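Local coordinates for protein NAD_Gly3P_dh, NAD-dependent glycerol-3-phosphate dehydrogenase (Streptosporangium roseum, PDB 5OCM) that acts as an imine reductase, probably drawing hydride from NADPH to turn imines into amines, at residues Gly226-Leu231 with Ala281-Phe286; Ala233-His238 with Arg268-Gly273. One frame throughout, in Å; residues are numbered along the deposited sequence.

Interaction 1 (Gly226-Leu231 with Ala281-Phe286); sequences GAYPAL and AMIEQF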
loop_
_atom_site.group_PDB
_atom_site.type_symbol
_atom_site.label_atom_id
_atom_site.label_comp_id
_atom_site.label_asym_id
_atom_site.label_seq_id
_atom_site.Cartn_x
_atom_site.Cartn_y
_atom_site.Cartn_z
ATOM N N GLY A 226 2.256 -9.708 20.397
ATOM C CA GLY A 226 3.447 -9.021 20.922
ATOM C C GLY A 226 4.681 -9.823 20.787
ATOM O O GLY A 226 5.549 -9.762 21.614
ATOM N N ALA A 227 4.773 -10.631 19.731
ATOM C CA ALA A 227 5.895 -11.530 19.499
ATOM C C ALA A 227 6.165 -11.507 17.995
ATOM O O ALA A 227 5.254 -11.745 17.209
ATOM C CB ALA A 227 5.562 -12.926 19.959
ATOM N N TYR A 228 7.427 -11.245 17.638
ATOM C CA TYR A 228 7.763 -10.856 16.294
ATOM C C TYR A 228 8.911 -11.673 15.707
ATOM O O TYR A 228 9.906 -11.099 15.277
ATOM C CB TYR A 228 8.152 -9.356 16.335
ATOM C CG TYR A 228 7.224 -8.500 17.179
ATOM C CD1 TYR A 228 5.959 -8.199 16.740
ATOM C CD2 TYR A 228 7.633 -7.967 18.378
ATOM C CE1 TYR A 228 5.104 -7.376 17.514
ATOM C CE2 TYR A 228 6.787 -7.182 19.156
ATOM C CZ TYR A 228 5.524 -6.911 18.721
ATOM O OH TYR A 228 4.658 -6.139 19.450
ATOM N N PRO A 229 8.754 -12.999 15.608
ATOM C CA PRO A 229 9.853 -13.772 14.995
ATOM C C PRO A 229 10.009 -13.431 13.511
ATOM O O PRO A 229 9.044 -13.187 12.836
ATOM C CB PRO A 229 9.411 -15.240 15.199
ATOM C CG PRO A 229 7.927 -15.163 15.171
ATOM C CD PRO A 229 7.628 -13.855 15.957
ATOM N N ALA A 230 11.244 -13.458 13.031
ATOM C CA ALA A 230 11.558 -13.168 11.638
ATOM C C ALA A 230 11.371 -14.409 10.798
ATOM O O ALA A 230 12.324 -15.103 10.503
ATOM C CB ALA A 230 12.966 -12.623 11.530
ATOM N N LEU A 231 10.124 -14.708 10.461
ATOM C CA LEU A 231 9.799 -15.882 9.682
ATOM C C LEU A 231 10.144 -15.716 8.200
ATOM O O LEU A 231 10.380 -16.669 7.514
ATOM C CB LEU A 231 8.363 -16.291 9.833
ATOM C CG LEU A 231 8.071 -16.655 11.330
ATOM C CD1 LEU A 231 6.565 -16.831 11.541
ATOM C CD2 LEU A 231 8.840 -17.884 11.804
ATOM N N ALA A 281 7.726 -6.023 14.531
ATOM C CA ALA A 281 8.249 -5.376 15.731
ATOM C C ALA A 281 8.259 -3.853 15.625
ATOM O O ALA A 281 8.230 -3.139 16.657
ATOM C CB ALA A 281 9.621 -5.893 16.049
ATOM N N MET A 282 8.229 -3.326 14.392
ATOM C CA MET A 282 8.114 -1.890 14.156
ATOM C C MET A 282 6.870 -1.270 14.753
ATOM O O MET A 282 6.850 -0.045 14.962
ATOM C CB MET A 282 8.161 -1.594 12.659
ATOM C CG MET A 282 9.541 -1.821 12.074
ATOM S SD MET A 282 10.809 -0.712 12.720
ATOM C CE MET A 282 10.103 0.864 12.368
ATOM N N ILE A 283 5.845 -2.067 15.089
ATOM C CA ILE A 283 4.693 -1.525 15.758
ATOM C C ILE A 283 5.092 -0.698 16.983
ATOM O O ILE A 283 4.428 0.318 17.298
ATOM C CB ILE A 283 3.705 -2.665 16.220
ATOM C CG1 ILE A 283 2.414 -2.114 16.783
ATOM C CG2 ILE A 283 4.315 -3.624 17.239
ATOM C CD1 ILE A 283 1.584 -1.435 15.722
ATOM N N GLU A 284 6.170 -1.113 17.676
ATOM C CA GLU A 284 6.585 -0.414 18.898
ATOM C C GLU A 284 7.022 1.037 18.606
ATOM O O GLU A 284 6.908 1.888 19.467
ATOM C CB GLU A 284 7.702 -1.173 19.627
ATOM C CG GLU A 284 7.282 -2.580 20.046
ATOM C CD GLU A 284 8.256 -3.334 20.907
ATOM O OE1 GLU A 284 9.386 -2.893 21.017
ATOM O OE2 GLU A 284 7.849 -4.362 21.475
ATOM N N GLN A 285 7.461 1.327 17.377
ATOM C CA GLN A 285 7.821 2.699 17.017
ATOM C C GLN A 285 6.628 3.612 16.748
ATOM O O GLN A 285 6.786 4.820 16.701
ATOM C CB GLN A 285 8.766 2.702 15.827
ATOM C CG GLN A 285 10.008 1.841 16.069
ATOM C CD GLN A 285 10.685 2.214 17.385
ATOM O OE1 GLN A 285 10.743 3.408 17.766
ATOM N NE2 GLN A 285 11.156 1.213 18.107
ATOM N N PHE A 286 5.429 3.046 16.588
ATOM C CA PHE A 286 4.221 3.827 16.311
ATOM C C PHE A 286 3.324 4.061 17.494
ATOM O O PHE A 286 2.478 4.970 17.425
ATOM C CB PHE A 286 3.482 3.247 15.124
ATOM C CG PHE A 286 4.314 3.204 13.873
ATOM C CD1 PHE A 286 4.641 4.370 13.190
ATOM C CD2 PHE A 286 4.831 2.027 13.412
ATOM C CE1 PHE A 286 5.433 4.322 12.056
ATOM C CE2 PHE A 286 5.616 1.973 12.279
ATOM C CZ PHE A 286 5.964 3.137 11.616
HETATM O O HOH W 1 5.429 -5.036 21.458
#

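Interaction 2 (Ala233-His238 with Arg268-Gly273); sequences ATIDTH and RALAGG. With 9RH (2,2,2-trifluoromethyl acetophenone hydrate), chain H; NAP (NADP nicotinamide-adenine-dinucleotide phosphate), chain B.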
loop_
_atom_site.group_PDB
_atom_site.type_symbol
_atom_site.label_atom_id
_atom_site.label_comp_id
_atom_site.label_asym_id
_atom_site.label_seq_id
_atom_site.Cartn_x
_atom_site.Cartn_y
_atom_site.Cartn_z
ATOM N N ALA A 233 11.936 -12.270 6.914
ATOM C CA ALA A 233 13.108 -11.428 6.833
ATOM C C ALA A 233 13.280 -10.692 8.150
ATOM O O ALA A 233 12.291 -10.242 8.759
ATOM C CB ALA A 233 12.938 -10.413 5.708
ATOM N N THR A 234 14.517 -10.509 8.602
ATOM C CA THR A 234 14.811 -9.708 9.761
ATOM C C THR A 234 14.797 -8.206 9.436
ATOM O O THR A 234 14.974 -7.767 8.265
ATOM C CB THR A 234 16.216 -10.032 10.320
ATOM O OG1 THR A 234 17.194 -9.743 9.315
ATOM C CG2 THR A 234 16.360 -11.504 10.700
ATOM N N ILE A 235 14.588 -7.387 10.464
ATOM C CA ILE A 235 14.746 -5.947 10.310
ATOM C C ILE A 235 16.150 -5.582 9.760
ATOM O O ILE A 235 16.288 -4.672 8.929
ATOM C CB ILE A 235 14.403 -5.212 11.582
ATOM C CG1 ILE A 235 12.877 -5.307 11.795
ATOM C CG2 ILE A 235 14.795 -3.734 11.493
ATOM C CD1 ILE A 235 12.433 -4.771 13.167
ATOM N N ASP A 236 17.189 -6.310 10.192
ATOM C CA ASP A 236 18.528 -6.045 9.631
ATOM C C ASP A 236 18.544 -6.242 8.115
ATOM O O ASP A 236 19.133 -5.427 7.379
ATOM C CB ASP A 236 19.592 -6.997 10.252
ATOM C CG ASP A 236 19.947 -6.649 11.687
ATOM O OD1 ASP A 236 20.007 -5.448 12.027
ATOM O OD2 ASP A 236 20.216 -7.610 12.432
ATOM N N THR A 237 17.884 -7.276 7.644
ATOM C CA THR A 237 17.820 -7.545 6.205
ATOM C C THR A 237 17.018 -6.427 5.484
ATOM O O THR A 237 17.446 -5.913 4.419
ATOM C CB THR A 237 17.218 -8.932 5.951
ATOM O OG1 THR A 237 18.088 -9.897 6.506
ATOM C CG2 THR A 237 17.018 -9.236 4.533
ATOM N N HIS A 238 15.887 -6.050 6.069
ATOM C CA HIS A 238 15.151 -4.895 5.575
ATOM C C HIS A 238 16.025 -3.634 5.418
ATOM O O HIS A 238 15.996 -2.961 4.377
ATOM C CB HIS A 238 13.920 -4.548 6.474
ATOM C CG HIS A 238 12.717 -5.433 6.263
ATOM N ND1 HIS A 238 11.713 -5.109 5.365
ATOM C CD2 HIS A 238 12.303 -6.567 6.886
ATOM C CE1 HIS A 238 10.751 -6.022 5.455
ATOM N NE2 HIS A 238 11.076 -6.913 6.366
ATOM N N ARG A 268 15.516 3.150 15.149
ATOM C CA ARG A 268 15.049 3.101 16.518
ATOM C C ARG A 268 14.869 1.660 16.996
ATOM O O ARG A 268 15.222 1.335 18.150
ATOM C CB ARG A 268 13.779 3.887 16.728
ATOM C CG ARG A 268 13.959 5.355 16.418
ATOM C CD ARG A 268 12.706 6.124 16.557
ATOM N NE ARG A 268 12.879 7.445 15.958
ATOM C CZ ARG A 268 11.902 8.311 15.757
ATOM N NH1 ARG A 268 12.174 9.492 15.203
ATOM N NH2 ARG A 268 10.630 8.013 16.077
ATOM N N ALA A 269 14.386 0.782 16.115
ATOM C CA ALA A 269 14.267 -0.618 16.465
ATOM C C ALA A 269 15.667 -1.222 16.625
ATOM O O ALA A 269 15.924 -2.009 17.517
ATOM C CB ALA A 269 13.492 -1.371 15.393
ATOM N N LEU A 270 16.554 -0.861 15.717
ATOM C CA LEU A 270 17.939 -1.350 15.789
ATOM C C LEU A 270 18.633 -0.923 17.085
ATOM O O LEU A 270 19.304 -1.738 17.705
ATOM C CB LEU A 270 18.759 -0.849 14.593
ATOM C CG LEU A 270 18.300 -1.392 13.250
ATOM C CD1 LEU A 270 19.224 -0.825 12.184
ATOM C CD2 LEU A 270 18.268 -2.849 13.200
ATOM N N ALA A 271 18.422 0.298 17.492
ATOM C CA ALA A 271 18.968 0.830 18.756
ATOM C C ALA A 271 18.396 0.086 19.975
ATOM O O ALA A 271 19.079 -0.008 20.986
ATOM C CB ALA A 271 18.694 2.297 18.891
ATOM N N GLY A 272 17.179 -0.413 19.871
ATOM C CA GLY A 272 16.594 -1.291 20.901
ATOM C C GLY A 272 16.964 -2.752 20.779
ATOM O O GLY A 272 16.400 -3.580 21.464
ATOM N N GLY A 273 17.923 -3.112 19.910
ATOM C CA GLY A 273 18.357 -4.483 19.808
ATOM C C GLY A 273 17.461 -5.424 19.029
ATOM O O GLY A 273 17.541 -6.618 19.202
HETATM O O1 9RH H . 13.522 -7.043 3.582
HETATM C C1 9RH H . 13.419 -7.121 2.142
HETATM O O2 9RH H . 13.390 -5.862 1.516
HETATM C C2 9RH H . 12.190 -7.911 1.700
HETATM C C3 9RH H . 11.357 -8.476 2.647
HETATM C C4 9RH H . 10.170 -9.085 2.264
HETATM C C5 9RH H . 9.823 -9.162 0.936
HETATM C C6 9RH H . 10.666 -8.624 -0.024
HETATM C C7 9RH H . 11.841 -7.991 0.363
HETATM C C8 9RH H . 14.657 -7.857 1.723
HETATM F F1 9RH H . 15.745 -7.233 2.205
HETATM F F2 9RH H . 14.748 -7.975 0.370
HETATM F F3 9RH H . 14.575 -9.070 2.243
HETATM P PA NAP B . 19.852 -14.316 5.478
HETATM O O1A NAP B . 20.560 -13.219 6.288
HETATM O O2A NAP B . 18.889 -15.251 6.160
HETATM O O5B NAP B . 20.982 -15.105 4.552
HETATM C C5B NAP B . 22.128 -14.387 4.143
HETATM C C4B NAP B . 22.956 -15.422 3.373
HETATM O O4B NAP B . 24.120 -14.736 2.896
HETATM C C3B NAP B . 23.485 -16.636 4.158
HETATM O O3B NAP B . 23.485 -17.727 3.237
HETATM C C2B NAP B . 24.906 -16.202 4.551
HETATM O O2B NAP B . 25.798 -17.237 4.834
HETATM C C1B NAP B . 25.300 -15.527 3.255
HETATM N N9A NAP B . 26.460 -14.661 3.398
HETATM C C8A NAP B . 26.529 -13.516 4.094
HETATM N N7A NAP B . 27.790 -13.039 4.012
HETATM C C5A NAP B . 28.532 -13.918 3.273
HETATM C C6A NAP B . 29.930 -14.014 2.847
HETATM N N6A NAP B . 30.730 -13.016 3.206
HETATM N N1A NAP B . 30.338 -15.091 2.166
HETATM C C2A NAP B . 29.459 -16.058 1.837
HETATM N N3A NAP B . 28.146 -16.053 2.224
HETATM C C4A NAP B . 27.672 -15.026 2.942
HETATM O O3 NAP B . 19.238 -13.464 4.316
HETATM P PN NAP B . 18.032 -13.913 3.341
HETATM O O1N NAP B . 16.691 -13.545 3.902
HETATM O O2N NAP B . 18.257 -15.315 2.822
HETATM O O5D NAP B . 18.325 -12.873 2.212
HETATM C C5D NAP B . 19.184 -13.167 1.075
HETATM C C4D NAP B . 19.110 -12.142 0.013
HETATM O O4D NAP B . 17.804 -12.262 -0.602
HETATM C C3D NAP B . 19.223 -10.719 0.539
HETATM O O3D NAP B . 19.875 -9.970 -0.480
HETATM C C2D NAP B . 17.778 -10.213 0.671
HETATM O O2D NAP B . 17.671 -8.762 0.680
HETATM C C1D NAP B . 17.123 -10.981 -0.454
HETATM N N1N NAP B . 15.654 -11.181 -0.269
HETATM C C2N NAP B . 15.188 -11.688 0.875
HETATM C C3N NAP B . 13.839 -11.875 1.117
HETATM C C7N NAP B . 13.263 -12.426 2.399
HETATM O O7N NAP B . 12.032 -12.211 2.598
HETATM N N7N NAP B . 14.070 -13.083 3.236
HETATM C C4N NAP B . 12.949 -11.430 0.135
HETATM C C5N NAP B . 13.445 -10.901 -1.094
HETATM C C6N NAP B . 14.818 -10.737 -1.279
HETATM P P2B NAP B . 25.943 -17.803 6.334
HETATM O O1X NAP B . 24.766 -18.702 6.586
HETATM O O2X NAP B . 27.267 -18.434 6.283
HETATM O O3X NAP B . 25.866 -16.604 7.220
#

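Interaction 1 (Gly226-Leu231 with Ala281-Phe286)
The phenol ring of Y228 is sandwiched between backbone atoms: A281 CA lies over one face, G226 C over the opposite face, and a water sits in the ring plane at the hydroxyl edge. The A281 side is a CH-pi contact joining the loop after helix 198-225 to the 3-10 turn at 281-282 in the helical C-terminal domain, with CA 3.7 Å from the ring centroid and 16° off its normal. Tyrosine suits its place because the flat ring offers a face to that CA and its length carries OH to I283. Alanine suits its own because the short side chain lets the ring come down onto the backbone, A281 CB meeting Y228 CD2 at 3.7 Å. The phenol reaches across because CG of Y228 stands beside its backbone N, anti to the carbonyl carbon (chi1 -44°). I283, branched at CB, can face several neighbours at once: besides the phenol it packs on V223 of helix 198-225 and on A189 of the second subunit. The extended E284 carries its carboxylate past the ring, planes 89° apart; OE1 is hydrogen-bonded to Q274 NE2. OE2 shares the water with Y228 OH, at doubtfully short distances. I283 CG2 rests against Y228 OH at 3.4 Å.

Interaction 2 (Ala233-His238 with Arg268-Gly273)
I235 packs on A269 and L270, setting the first turn of helix 235-252 against the end of helix 257-271 in the all-helical C-terminal domain. Among the apolar contacts, CD1 of I235 meets A269 CB at 4.2 Å, where a small alanine leaves the isoleucine tip its place. I235 CG2 meets L270 CD2 at 4.0 Å, the two side chains lying alongside each other but pointing opposite ways. The same leucine methyl lies 3.3 Å from D236 OD1, at the more open margin.

The helix ends are marked differently. T234 is the N-cap residue of helix 235-252, and its OG1 is hydrogen-bonded to T237 OG1 at 3.0 Å. Helix 257-271 closes in a Schellman motif, Q274 N bonding A269 O and G273 N bonding L270 O; glycine suits the positive phi of 78° at the C-prime residue, G273.

The ligands lie on the side of helix 235-252 away from helix 257-271. O1 of the ketone hydrate sits over the centre of the H238 ring, 3.1 Å above its plane. H238 ND1 accepts the indole N-H of W178 of the second subunit. An alanine in place of this histidine would probably leave that N-H without its mate and open a gap beneath O1, with the T241 bond still holding the hydrate. A233, small enough to fit beside the nicotinamide carboxamide, has CB 3.7 Å from O7N of NADP. With OG1 of T237 beside the backbone N (chi1 -64°), its methyl CG2 is turned to the trifluoromethyl group, 3.3 Å from F1.

Interactions 1 and 2 lie about 10 Å apart, centre to centre, within the helical C-terminal domain. Along the chain the order is 226-231, 233-238, 268-273, 281-286, so interaction 2 falls wholly between the two halves of interaction 1. Interaction 2 joins helices 235-252 and 257-271, and segment 281-286 packs against both of its halves: M282 SD touches A269 CB at 3.8 Å, and A281 CB approaches I235 CD1 at 4.2 Å. Both contacts reach the second subunit, whose S35 and N33 hold the NADP. D232, in sequence between 226-231 and 233-238, bonds the same NADP through its O; interaction 2 thus borders a site built from both subunits, with interaction 1 set further back.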